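Local coordinates for SusD superfamily protein (Parabacteroides distasonis, PDB 3OTN), which probably binds carbohydrate or another nutrient at the bacterial outer membrane, as a member of the SusD family, at residues Glu117-Arg131 with Arg184-Val197. Numbering follows the deposited sequence.
Sequences EVKFMRALYYFYLVR and RVSMGAVKALLADV. With ACT (acetate ion), chain F; EDO (1,2-ethanediol), chain R.
Leu193 enters as a knob among Phe120, Ala123, Leu124 and Phe127, joining two helices of the helical SusD framework that run in the same direction with axes 28° apart. The leucine fork suits this hole: Leu193 CD2 meets Phe120 CE1 at 3.6 Å, while Leu193 CD1 packs against Phe127 CD2. Phe127 has CG anti to the backbone N (chi1 -172°), which carries its ring toward helix 187-202, and the long reach of both phenylalanines bridges axes whose closest approach is 10.7 Å.

The Phe127 ring is sandwiched. Val197 CG2 makes a CH-pi contact 3.7 Å from the Phe127 centroid, and Arg131 NE lies over the opposite face while donating to Phe127 O at 3.1 Å. The Asp196 carboxylate approaches the ring edge, its plane nearly perpendicular to it. Phe120 carries Val185 CG1 over one face, another CH-pi contact, and Ala189 O at its edge; small Ala189 lets the ring come near the backbone. Beta-branched Val185, just before helix 187-202, also presents CG2 to the methyl of Met121.

Beyond this dense apolar middle, each end has a charge pair sharing one water, with a partly exposed arginine on the looser side. Arg184 NH2 gives Glu117 OE1 a 2.8 Å salt bridge, tilted from the guanidinium plane and received on the syn lone pair; water links Glu117 OE2 to Arg184 NE, and Tyr27 also binds OE1. Arg131 NH1 and Asp196 OD2 lie 3.8 Å apart, the oxygen well out of the guanidinium plane; Tyr358 hydrogen-bonds OD2. Apolar packing thus probably supplies most cohesion, Glu117-Arg184 a direct bridge, and Arg131-Asp196 mainly charge attraction and a shared water.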
# COMPACT_ATOMS: atom_id res chain seq x y z
N GLU A 117 -1.51 2.25 19.92
CA GLU A 117 -2.18 1.75 18.72
C GLU A 117 -2.79 2.95 17.94
O GLU A 117 -2.73 3.02 16.72
CB GLU A 117 -3.28 0.74 19.07
CG GLU A 117 -2.79 -0.55 19.73
CD GLU A 117 -3.90 -1.52 20.11
OE1 GLU A 117 -4.85 -1.71 19.32
OE2 GLU A 117 -3.83 -2.09 21.21
N VAL A 118 -3.40 3.86 18.68
CA VAL A 118 -4.08 5.03 18.14
C VAL A 118 -3.06 6.00 17.57
O VAL A 118 -3.28 6.55 16.50
CB VAL A 118 -5.03 5.69 19.19
CG1 VAL A 118 -5.74 6.99 18.61
CG2 VAL A 118 -6.06 4.63 19.67
N LYS A 119 -1.93 6.19 18.26
CA LYS A 119 -0.92 7.09 17.71
C LYS A 119 -0.32 6.50 16.44
O LYS A 119 -0.06 7.25 15.49
CB LYS A 119 0.18 7.41 18.72
CG LYS A 119 -0.26 8.34 19.82
CD LYS A 119 0.82 8.39 20.89
CE LYS A 119 0.38 9.20 22.11
NZ LYS A 119 1.53 9.34 23.07
N PHE A 120 -0.08 5.19 16.42
CA PHE A 120 0.34 4.51 15.19
C PHE A 120 -0.64 4.84 14.06
O PHE A 120 -0.21 5.20 12.96
CB PHE A 120 0.46 2.99 15.37
CG PHE A 120 0.51 2.22 14.06
CD1 PHE A 120 1.74 1.93 13.44
CD2 PHE A 120 -0.65 1.76 13.47
CE1 PHE A 120 1.79 1.22 12.24
CE2 PHE A 120 -0.61 1.08 12.25
CZ PHE A 120 0.62 0.78 11.65
N MSE A 121 -1.95 4.74 14.34
CA MSE A 121 -2.95 4.89 13.29
C MSE A 121 -3.00 6.32 12.74
O MSE A 121 -3.20 6.52 11.54
CB MSE A 121 -4.35 4.47 13.79
CG MSE A 121 -5.16 3.76 12.72
SE MSE A 121 -4.49 2.02 12.31
CE MSE A 121 -5.20 1.23 13.91
N ARG A 122 -2.87 7.29 13.63
CA ARG A 122 -2.90 8.67 13.23
C ARG A 122 -1.72 8.93 12.31
O ARG A 122 -1.88 9.56 11.27
CB ARG A 122 -2.91 9.59 14.45
CG ARG A 122 -2.92 11.03 14.03
CD ARG A 122 -3.24 11.97 15.12
NE ARG A 122 -2.21 12.03 16.14
CZ ARG A 122 -2.35 12.66 17.29
NH1 ARG A 122 -3.49 13.30 17.59
NH2 ARG A 122 -1.35 12.64 18.17
N ALA A 123 -0.53 8.46 12.69
CA ALA A 123 0.64 8.55 11.86
C ALA A 123 0.43 7.90 10.50
O ALA A 123 0.87 8.45 9.50
CB ALA A 123 1.88 7.95 12.55
N LEU A 124 -0.22 6.74 10.49
CA LEU A 124 -0.49 5.99 9.26
C LEU A 124 -1.39 6.79 8.29
O LEU A 124 -1.06 6.94 7.10
CB LEU A 124 -1.10 4.61 9.59
CG LEU A 124 -1.38 3.65 8.40
CD1 LEU A 124 -0.09 3.22 7.72
CD2 LEU A 124 -2.25 2.49 8.81
N TYR A 125 -2.49 7.31 8.81
CA TYR A 125 -3.44 8.07 7.98
C TYR A 125 -2.74 9.30 7.37
O TYR A 125 -2.89 9.56 6.17
CB TYR A 125 -4.65 8.52 8.78
CG TYR A 125 -5.59 7.38 9.18
CD1 TYR A 125 -6.11 6.51 8.22
CD2 TYR A 125 -6.03 7.25 10.47
CE1 TYR A 125 -6.97 5.50 8.56
CE2 TYR A 125 -6.89 6.23 10.83
CZ TYR A 125 -7.34 5.36 9.87
OH TYR A 125 -8.21 4.36 10.21
N TYR A 126 -1.98 10.03 8.20
CA TYR A 126 -1.28 11.21 7.75
C TYR A 126 -0.17 10.90 6.76
O TYR A 126 0.04 11.66 5.82
CB TYR A 126 -0.69 12.01 8.93
CG TYR A 126 -1.65 13.04 9.46
CD1 TYR A 126 -2.02 14.14 8.68
CD2 TYR A 126 -2.19 12.91 10.73
CE1 TYR A 126 -2.89 15.10 9.18
CE2 TYR A 126 -3.04 13.86 11.24
CZ TYR A 126 -3.43 14.94 10.47
OH TYR A 126 -4.33 15.86 10.99
N PHE A 127 0.52 9.77 6.94
CA PHE A 127 1.58 9.37 6.01
C PHE A 127 1.01 9.09 4.63
O PHE A 127 1.66 9.42 3.65
CB PHE A 127 2.34 8.14 6.58
CG PHE A 127 3.56 7.74 5.81
CD1 PHE A 127 4.53 8.67 5.44
CD2 PHE A 127 3.80 6.41 5.53
CE1 PHE A 127 5.69 8.27 4.78
CE2 PHE A 127 4.95 5.99 4.88
CZ PHE A 127 5.89 6.92 4.48
N TYR A 128 -0.18 8.49 4.54
CA TYR A 128 -0.84 8.32 3.24
C TYR A 128 -1.25 9.71 2.69
O TYR A 128 -0.91 10.04 1.55
CB TYR A 128 -2.05 7.39 3.30
CG TYR A 128 -1.64 5.96 3.22
CD1 TYR A 128 -1.04 5.33 4.31
CD2 TYR A 128 -1.73 5.26 2.01
CE1 TYR A 128 -0.61 3.99 4.23
CE2 TYR A 128 -1.32 3.94 1.93
CZ TYR A 128 -0.77 3.30 3.02
OH TYR A 128 -0.39 1.98 2.91
N LEU A 129 -1.90 10.52 3.52
CA LEU A 129 -2.31 11.87 3.09
C LEU A 129 -1.17 12.72 2.52
O LEU A 129 -1.30 13.32 1.42
CB LEU A 129 -3.01 12.62 4.20
CG LEU A 129 -4.42 12.18 4.54
CD1 LEU A 129 -4.79 12.92 5.85
CD2 LEU A 129 -5.40 12.56 3.41
N VAL A 130 -0.05 12.78 3.21
CA VAL A 130 1.05 13.65 2.76
C VAL A 130 1.69 13.15 1.48
O VAL A 130 2.10 13.97 0.66
CB VAL A 130 2.18 13.95 3.83
CG1 VAL A 130 1.62 14.77 5.01
CG2 VAL A 130 2.85 12.68 4.31
N ARG A 131 1.77 11.83 1.31
CA ARG A 131 2.38 11.24 0.10
C ARG A 131 1.51 11.42 -1.15
O ARG A 131 2.04 11.64 -2.23
CB ARG A 131 2.69 9.76 0.31
CG ARG A 131 3.90 9.56 1.22
CD ARG A 131 4.28 8.12 1.35
NE ARG A 131 3.23 7.35 2.00
CZ ARG A 131 3.21 6.03 2.08
NH1 ARG A 131 4.20 5.30 1.55
NH2 ARG A 131 2.20 5.44 2.70
N ARG A 184 -4.18 -6.84 15.11
CA ARG A 184 -3.99 -5.58 15.90
C ARG A 184 -2.62 -4.97 15.57
O ARG A 184 -1.73 -5.66 15.06
CB ARG A 184 -4.11 -5.85 17.39
CG ARG A 184 -5.49 -6.45 17.72
CD ARG A 184 -5.85 -6.26 19.12
NE ARG A 184 -6.12 -4.85 19.44
CZ ARG A 184 -7.28 -4.21 19.27
NH1 ARG A 184 -8.37 -4.79 18.74
NH2 ARG A 184 -7.37 -2.95 19.67
N VAL A 185 -2.50 -3.66 15.77
CA VAL A 185 -1.22 -2.97 15.68
C VAL A 185 -0.21 -3.63 16.67
O VAL A 185 -0.59 -4.04 17.76
CB VAL A 185 -1.41 -1.46 16.00
CG1 VAL A 185 -0.08 -0.75 16.10
CG2 VAL A 185 -2.33 -0.84 14.93
N SER A 186 1.04 -3.76 16.25
CA SER A 186 2.11 -4.37 17.05
C SER A 186 3.33 -3.49 16.91
O SER A 186 3.36 -2.61 16.06
CB SER A 186 2.45 -5.75 16.49
OG SER A 186 2.91 -5.65 15.13
N MSE A 187 4.37 -3.75 17.70
CA MSE A 187 5.61 -2.99 17.55
C MSE A 187 6.22 -3.24 16.18
O MSE A 187 6.84 -2.34 15.60
CB MSE A 187 6.61 -3.32 18.65
CG MSE A 187 7.73 -2.33 18.71
SE MSE A 187 6.98 -0.69 19.42
CE MSE A 187 6.82 -1.24 21.27
N GLY A 188 6.05 -4.43 15.63
CA GLY A 188 6.53 -4.68 14.26
C GLY A 188 5.90 -3.74 13.23
O GLY A 188 6.58 -3.26 12.33
N ALA A 189 4.60 -3.47 13.38
CA ALA A 189 3.90 -2.54 12.53
C ALA A 189 4.46 -1.12 12.70
O ALA A 189 4.69 -0.42 11.71
CB ALA A 189 2.33 -2.56 12.83
N VAL A 190 4.69 -0.72 13.95
CA VAL A 190 5.25 0.61 14.23
C VAL A 190 6.62 0.75 13.60
O VAL A 190 6.93 1.79 13.02
CB VAL A 190 5.39 0.84 15.79
CG1 VAL A 190 6.24 2.08 16.08
CG2 VAL A 190 4.03 0.90 16.45
N LYS A 191 7.45 -0.28 13.75
CA LYS A 191 8.82 -0.22 13.19
C LYS A 191 8.81 -0.23 11.68
O LYS A 191 9.59 0.46 11.07
CB LYS A 191 9.73 -1.37 13.66
CG LYS A 191 9.88 -1.55 15.13
CD LYS A 191 10.57 -0.45 15.79
CE LYS A 191 10.91 -0.81 17.29
NZ LYS A 191 11.74 0.28 17.78
N ALA A 192 7.90 -1.00 11.07
CA ALA A 192 7.78 -1.04 9.59
C ALA A 192 7.34 0.32 9.04
O ALA A 192 7.91 0.83 8.08
CB ALA A 192 6.79 -2.13 9.16
N LEU A 193 6.33 0.92 9.66
CA LEU A 193 5.87 2.23 9.26
C LEU A 193 6.92 3.29 9.47
O LEU A 193 7.15 4.10 8.58
CB LEU A 193 4.60 2.64 10.02
CG LEU A 193 4.02 4.02 9.67
CD1 LEU A 193 3.84 4.18 8.14
CD2 LEU A 193 2.72 4.24 10.42
N LEU A 194 7.58 3.27 10.64
CA LEU A 194 8.59 4.28 10.95
C LEU A 194 9.82 4.11 10.03
O LEU A 194 10.42 5.11 9.60
CB LEU A 194 8.95 4.31 12.44
CG LEU A 194 9.92 5.39 12.92
CD1 LEU A 194 9.51 6.79 12.44
CD2 LEU A 194 10.07 5.38 14.44
N ALA A 195 10.17 2.87 9.66
CA ALA A 195 11.22 2.67 8.64
C ALA A 195 10.86 3.40 7.32
O ALA A 195 11.68 4.10 6.72
CB ALA A 195 11.47 1.18 8.38
N ASP A 196 9.63 3.24 6.91
CA ASP A 196 9.13 3.79 5.67
C ASP A 196 9.06 5.33 5.77
O ASP A 196 9.43 6.04 4.80
CB ASP A 196 7.76 3.16 5.38
CG ASP A 196 7.32 3.29 3.92
OD1 ASP A 196 8.03 3.90 3.10
OD2 ASP A 196 6.21 2.80 3.60
N VAL A 197 8.59 5.83 6.91
CA VAL A 197 8.55 7.27 7.16
C VAL A 197 9.92 7.92 7.01
O VAL A 197 10.08 8.86 6.26
CB VAL A 197 7.91 7.59 8.54
CG1 VAL A 197 8.17 9.03 8.96
CG2 VAL A 197 6.39 7.27 8.49
C ACT F . 1.75 6.48 24.54
O ACT F . 2.73 6.82 23.83
OXT ACT F . 1.53 5.24 24.53
CH3 ACT F . 0.90 7.45 25.34
C1 EDO R . -5.79 14.34 20.74
O1 EDO R . -6.87 15.10 21.24
C2 EDO R . -4.48 15.04 21.07
O2 EDO R . -3.48 14.72 20.10
O HOH W 1 -3.98 -4.60 20.87
O HOH W 2 4.80 2.52 1.35